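PDB 4QHR: alanine racemase from Acinetobacter baumannii, which belongs to the alanine racemase family, pairing an N-terminal TIM-barrel domain with a C-terminal domain rich in beta strands. Local coordinates for residues A25-V30 / D206-G211; C45-N50 / L69-P74. One frame throughout, in Å; residues are numbered along the deposited sequence.

Contact 1: residues A25-V30 / D206-G211; sequences ANSKIV and DYVRPG
K28 and I29 pair in parallel with Y207 and V208, closing the barrel between its first and last strands. Three backbone hydrogen bonds make the join: K28 N to D206 O (2.8 Å), V208 N to K28 O (3.1 Å) and V30 N to V208 O (2.8 Å, 168° at the hydrogen). CA-H...O contacts reinforce them, Y207 CA reaching K28 O and R209 CA reaching V30 O, each at 3.3 Å.

Among the side chains, K28 and Y207 lie side by side and point the same way. The extended lysine chain runs beside the ring, CD 3.6 Å from CE2 of Y207, so its methylenes meet the aromatic carbons while NZ is carried on to 3.8 Å from Y207 OH. V30 CG2 also meets this ring, at CD2. On the other face, beta-branched I29 and V208 suit buried strand positions; I29 CG2 packs 3.6 Å from CG of P210, whose compact ring has no N-H to satisfy.

Beyond the pair, R209 bonds M158 O through NH2 and N1 of the modified residue LLP at position 34 through NE. Helix 10-23 packs on I29, V208 and P210, I197 of helix 194-199 touches V208 and P210, and W123 meets the Y207 ring.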
loop_
_atom_site.group_PDB
_atom_site.type_symbol
_atom_site.label_atom_id
_atom_site.label_comp_id
_atom_site.label_asym_id
_atom_site.label_seq_id
_atom_site.Cartn_x
_atom_site.Cartn_y
_atom_site.Cartn_z
ATOM N N ALA A 25 -19.990 -22.419 -17.930
ATOM C CA ALA A 25 -21.401 -22.642 -17.634
ATOM C C ALA A 25 -21.727 -23.843 -16.773
ATOM O O ALA A 25 -22.782 -23.867 -16.093
ATOM C CB ALA A 25 -22.184 -22.703 -18.947
ATOM N N ASN A 26 -20.881 -24.873 -16.816
ATOM C CA ASN A 26 -21.168 -26.074 -16.102
ATOM C C ASN A 26 -20.225 -26.319 -14.917
ATOM O O ASN A 26 -20.038 -27.435 -14.529
ATOM C CB ASN A 26 -21.167 -27.225 -17.090
ATOM C CG ASN A 26 -22.291 -27.104 -18.127
ATOM O OD1 ASN A 26 -22.074 -27.395 -19.282
ATOM N ND2 ASN A 26 -23.450 -26.646 -17.748
ATOM N N SER A 27 -19.670 -25.265 -14.333
ATOM C CA SER A 27 -18.719 -25.400 -13.203
ATOM C C SER A 27 -19.230 -24.604 -12.019
ATOM O O SER A 27 -19.853 -23.537 -12.201
ATOM C CB SER A 27 -17.412 -24.796 -13.581
ATOM O OG SER A 27 -16.740 -25.579 -14.536
ATOM N N LYS A 28 -18.934 -25.091 -10.838
ATOM C CA LYS A 28 -19.164 -24.328 -9.620
ATOM C C LYS A 28 -18.107 -23.245 -9.540
ATOM O O LYS A 28 -17.035 -23.415 -10.100
ATOM C CB LYS A 28 -19.099 -25.247 -8.412
ATOM C CG LYS A 28 -20.353 -26.099 -8.291
ATOM C CD LYS A 28 -20.153 -27.247 -7.326
ATOM C CE LYS A 28 -21.424 -27.955 -7.118
ATOM N NZ LYS A 28 -21.191 -29.068 -6.171
ATOM N N ILE A 29 -18.442 -22.110 -8.933
ATOM C CA ILE A 29 -17.485 -21.013 -8.861
ATOM C C ILE A 29 -16.966 -20.800 -7.438
ATOM O O ILE A 29 -17.760 -20.561 -6.512
ATOM C CB ILE A 29 -18.114 -19.735 -9.426
ATOM C CG1 ILE A 29 -18.581 -19.978 -10.871
ATOM C CG2 ILE A 29 -17.189 -18.534 -9.290
ATOM C CD1 ILE A 29 -19.515 -18.903 -11.332
ATOM N N VAL A 30 -15.643 -20.864 -7.309
ATOM C CA VAL A 30 -14.910 -20.466 -6.116
ATOM C C VAL A 30 -14.446 -19.011 -6.332
ATOM O O VAL A 30 -13.459 -18.762 -6.980
ATOM C CB VAL A 30 -13.724 -21.371 -5.831
ATOM C CG1 VAL A 30 -13.138 -21.054 -4.457
ATOM C CG2 VAL A 30 -14.126 -22.808 -5.841
ATOM N N ASP A 206 -14.928 -29.254 -12.574
ATOM C CA ASP A 206 -15.998 -29.090 -11.576
ATOM C C ASP A 206 -16.027 -27.719 -10.878
ATOM O O ASP A 206 -17.093 -27.233 -10.505
ATOM C CB ASP A 206 -15.854 -30.201 -10.562
ATOM C CG ASP A 206 -15.819 -31.568 -11.239
ATOM O OD1 ASP A 206 -16.913 -32.043 -11.629
ATOM O OD2 ASP A 206 -14.739 -32.107 -11.464
ATOM N N TYR A 207 -14.866 -27.116 -10.685
ATOM C CA TYR A 207 -14.725 -25.826 -10.021
ATOM C C TYR A 207 -13.733 -24.932 -10.765
ATOM O O TYR A 207 -12.623 -25.321 -11.008
ATOM C CB TYR A 207 -14.186 -26.011 -8.604
ATOM C CG TYR A 207 -15.110 -26.712 -7.651
ATOM C CD1 TYR A 207 -15.089 -28.107 -7.540
ATOM C CD2 TYR A 207 -15.988 -26.009 -6.869
ATOM C CE1 TYR A 207 -15.946 -28.773 -6.670
ATOM C CE2 TYR A 207 -16.839 -26.667 -5.985
ATOM C CZ TYR A 207 -16.815 -28.047 -5.913
ATOM O OH TYR A 207 -17.630 -28.707 -5.035
ATOM N N VAL A 208 -14.162 -23.712 -11.084
ATOM C CA VAL A 208 -13.273 -22.654 -11.541
ATOM C C VAL A 208 -13.064 -21.672 -10.355
ATOM O O VAL A 208 -13.923 -21.563 -9.434
ATOM C CB VAL A 208 -13.846 -21.967 -12.804
ATOM C CG1 VAL A 208 -13.935 -22.980 -13.938
ATOM C CG2 VAL A 208 -15.170 -21.267 -12.554
ATOM N N ARG A 209 -11.956 -20.957 -10.407
ATOM C CA ARG A 209 -11.511 -20.071 -9.341
ATOM C C ARG A 209 -11.169 -18.682 -9.864
ATOM O O ARG A 209 -10.032 -18.309 -9.849
ATOM C CB ARG A 209 -10.306 -20.652 -8.640
ATOM C CG ARG A 209 -10.501 -22.108 -8.203
ATOM C CD ARG A 209 -9.408 -22.601 -7.278
ATOM N NE ARG A 209 -8.037 -22.423 -7.808
ATOM C CZ ARG A 209 -7.340 -23.302 -8.520
ATOM N NH1 ARG A 209 -7.872 -24.468 -8.892
ATOM N NH2 ARG A 209 -6.097 -22.986 -8.912
ATOM N N PRO A 210 -12.162 -17.929 -10.317
ATOM C CA PRO A 210 -11.870 -16.584 -10.702
ATOM C C PRO A 210 -11.457 -15.665 -9.549
ATOM O O PRO A 210 -12.113 -15.642 -8.505
ATOM C CB PRO A 210 -13.195 -16.062 -11.198
ATOM C CG PRO A 210 -14.193 -16.819 -10.344
ATOM C CD PRO A 210 -13.611 -18.192 -10.299
ATOM N N GLY A 211 -10.421 -14.887 -9.779
ATOM C CA GLY A 211 -10.102 -13.746 -8.911
ATOM C C GLY A 211 -10.190 -12.379 -9.575
ATOM O O GLY A 211 -11.235 -11.701 -9.520
#

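Contact 2: residues C45-N50 / L69-P74; sequences CLAALN and LGFEQP
L46 lies against the ring of F71, the two side chains crossing at a slant. Its CB sits over one face, 3.6 Å from the ring centroid and only 15° off the normal, a CH-pi contact. Further out, with CD1 anti to CA (chi2 177°), that methyl comes within 3.5 Å of F71 CD1. The leucine thus touches the ring at two places, CB nearest CZ and the methyl on the CD1 side. That same methyl meets L69 CD1 at 4.1 Å, so a branched leucine serves two apolar partners. The phenyl tip also comes close to the backbone: F71 CZ is 3.6 Å from A47 N, while the CB of A47 points away from 69-74.

At the other end the contact is polar. Q73 bends at chi2 (82°) and its NE2 donates to N50 O at 3.2 Å, meeting a lone pair in the carbonyl plane; the acceptor also lies close to the plane of the glutamine amide. The amide's OE1 is at the edge of the F71 ring. N50 ends a type I turn from A47, while G70, with positive phi, forms the Schellman motif after helix 60-68, where a CB would clash with the preceding carbonyl.

I66 of helix 60-68 touches both L46 and F71, and F55 of strand 54-57 touches L46 and Q73, placing the contact between successive helix-to-strand loops at the barrel's surface.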
loop_
_atom_site.group_PDB
_atom_site.type_symbol
_atom_site.label_atom_id
_atom_site.label_comp_id
_atom_site.label_asym_id
_atom_site.label_seq_id
_atom_site.Cartn_x
_atom_site.Cartn_y
_atom_site.Cartn_z
ATOM N N CYS A 45 -18.101 -6.668 -0.640
ATOM C CA CYS A 45 -18.033 -7.535 -1.826
ATOM C C CYS A 45 -18.750 -8.904 -1.734
ATOM O O CYS A 45 -19.243 -9.453 -2.748
ATOM C CB CYS A 45 -16.596 -7.860 -2.200
ATOM S SG CYS A 45 -15.656 -6.462 -2.825
ATOM N N LEU A 46 -18.801 -9.438 -0.524
ATOM C CA LEU A 46 -19.360 -10.786 -0.332
ATOM C C LEU A 46 -20.841 -10.810 -0.745
ATOM O O LEU A 46 -21.265 -11.740 -1.443
ATOM C CB LEU A 46 -19.202 -11.266 1.096
ATOM C CG LEU A 46 -17.785 -11.445 1.637
ATOM C CD1 LEU A 46 -17.795 -11.865 3.108
ATOM C CD2 LEU A 46 -17.017 -12.462 0.811
ATOM N N ALA A 47 -21.621 -9.802 -0.331
ATOM C CA ALA A 47 -23.060 -9.770 -0.689
ATOM C C ALA A 47 -23.203 -9.733 -2.186
ATOM O O ALA A 47 -23.966 -10.495 -2.753
ATOM C CB ALA A 47 -23.769 -8.582 -0.046
ATOM N N ALA A 48 -22.436 -8.863 -2.848
ATOM C CA ALA A 48 -22.490 -8.786 -4.328
ATOM C C ALA A 48 -22.091 -10.091 -5.000
ATOM O O ALA A 48 -22.502 -10.358 -6.141
ATOM C CB ALA A 48 -21.605 -7.687 -4.848
ATOM N N LEU A 49 -21.253 -10.858 -4.333
ATOM C CA LEU A 49 -20.763 -12.141 -4.872
ATOM C C LEU A 49 -21.490 -13.378 -4.225
ATOM O O LEU A 49 -21.027 -14.509 -4.341
ATOM C CB LEU A 49 -19.245 -12.243 -4.663
ATOM C CG LEU A 49 -18.383 -11.173 -5.344
ATOM C CD1 LEU A 49 -16.943 -11.269 -4.851
ATOM C CD2 LEU A 49 -18.444 -11.358 -6.857
ATOM N N ASN A 50 -22.632 -13.151 -3.593
ATOM C CA ASN A 50 -23.318 -14.226 -2.879
ATOM C C ASN A 50 -23.786 -15.405 -3.712
ATOM O O ASN A 50 -24.018 -16.483 -3.167
ATOM C CB ASN A 50 -24.448 -13.689 -1.990
ATOM C CG ASN A 50 -25.604 -13.168 -2.755
ATOM O OD1 ASN A 50 -25.868 -13.565 -3.878
ATOM N ND2 ASN A 50 -26.319 -12.243 -2.157
ATOM N N LEU A 69 -18.988 -12.090 9.379
ATOM C CA LEU A 69 -19.871 -11.188 8.634
ATOM C C LEU A 69 -21.224 -11.788 8.299
ATOM O O LEU A 69 -22.064 -11.118 7.663
ATOM C CB LEU A 69 -19.160 -10.640 7.357
ATOM C CG LEU A 69 -18.011 -9.673 7.611
ATOM C CD1 LEU A 69 -17.166 -9.410 6.353
ATOM C CD2 LEU A 69 -18.579 -8.344 8.094
ATOM N N GLY A 70 -21.453 -13.044 8.723
ATOM C CA GLY A 70 -22.726 -13.720 8.520
ATOM C C GLY A 70 -22.865 -14.624 7.343
ATOM O O GLY A 70 -23.916 -15.204 7.129
ATOM N N PHE A 71 -21.782 -14.794 6.566
ATOM C CA PHE A 71 -21.884 -15.552 5.338
ATOM C C PHE A 71 -21.644 -17.006 5.646
ATOM O O PHE A 71 -20.682 -17.342 6.428
ATOM C CB PHE A 71 -20.896 -14.978 4.296
ATOM C CG PHE A 71 -21.296 -13.627 3.824
ATOM C CD1 PHE A 71 -20.963 -12.533 4.526
ATOM C CD2 PHE A 71 -22.087 -13.485 2.710
ATOM C CE1 PHE A 71 -21.413 -11.275 4.124
ATOM C CE2 PHE A 71 -22.513 -12.238 2.286
ATOM C CZ PHE A 71 -22.173 -11.143 2.979
ATOM N N GLU A 72 -22.497 -17.857 5.065
ATOM C CA GLU A 72 -22.526 -19.300 5.319
ATOM C C GLU A 72 -22.016 -20.120 4.149
ATOM O O GLU A 72 -21.946 -21.326 4.250
ATOM C CB GLU A 72 -23.920 -19.743 5.765
ATOM C CG GLU A 72 -24.349 -19.013 7.055
ATOM C CD GLU A 72 -25.752 -19.394 7.543
ATOM O OE1 GLU A 72 -26.702 -19.538 6.726
ATOM O OE2 GLU A 72 -25.909 -19.564 8.769
ATOM N N GLN A 73 -21.579 -19.487 3.060
ATOM C CA GLN A 73 -21.035 -20.227 1.930
ATOM C C GLN A 73 -19.838 -21.125 2.280
ATOM O O GLN A 73 -19.051 -20.824 3.169
ATOM C CB GLN A 73 -20.583 -19.274 0.785
ATOM C CG GLN A 73 -21.715 -18.612 0.010
ATOM C CD GLN A 73 -22.288 -17.380 0.675
ATOM O OE1 GLN A 73 -22.019 -17.061 1.841
ATOM N NE2 GLN A 73 -23.116 -16.680 -0.055
ATOM N N PRO A 74 -19.688 -22.235 1.558
ATOM C CA PRO A 74 -18.445 -22.970 1.638
ATOM C C PRO A 74 -17.232 -22.021 1.421
ATOM O O PRO A 74 -17.325 -21.092 0.630
ATOM C CB PRO A 74 -18.553 -23.976 0.499
ATOM C CG PRO A 74 -20.047 -24.224 0.339
ATOM C CD PRO A 74 -20.661 -22.876 0.653
#

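In the fold
From the N terminus, the chain passes helix 10-23 and enters strand 28-32, the first half of contact 1. It then runs through helix 42-45 to 45-50, crosses strand 54-57 and helix 60-68, and returns at 69-74, where contact 2 closes a short loop with 18 residues between its segments. The remaining barrel strands follow before 206-211 completes contact 1 across 175 intervening residues. Contact 2 therefore falls wholly within the longer closure, and the two do not cross. Contact 1 joins the first and last barrel strands along the chain; contact 2 ties neighbouring loops on the outside. Their centres lie 16 Å apart, with nearest atoms about 7 Å apart.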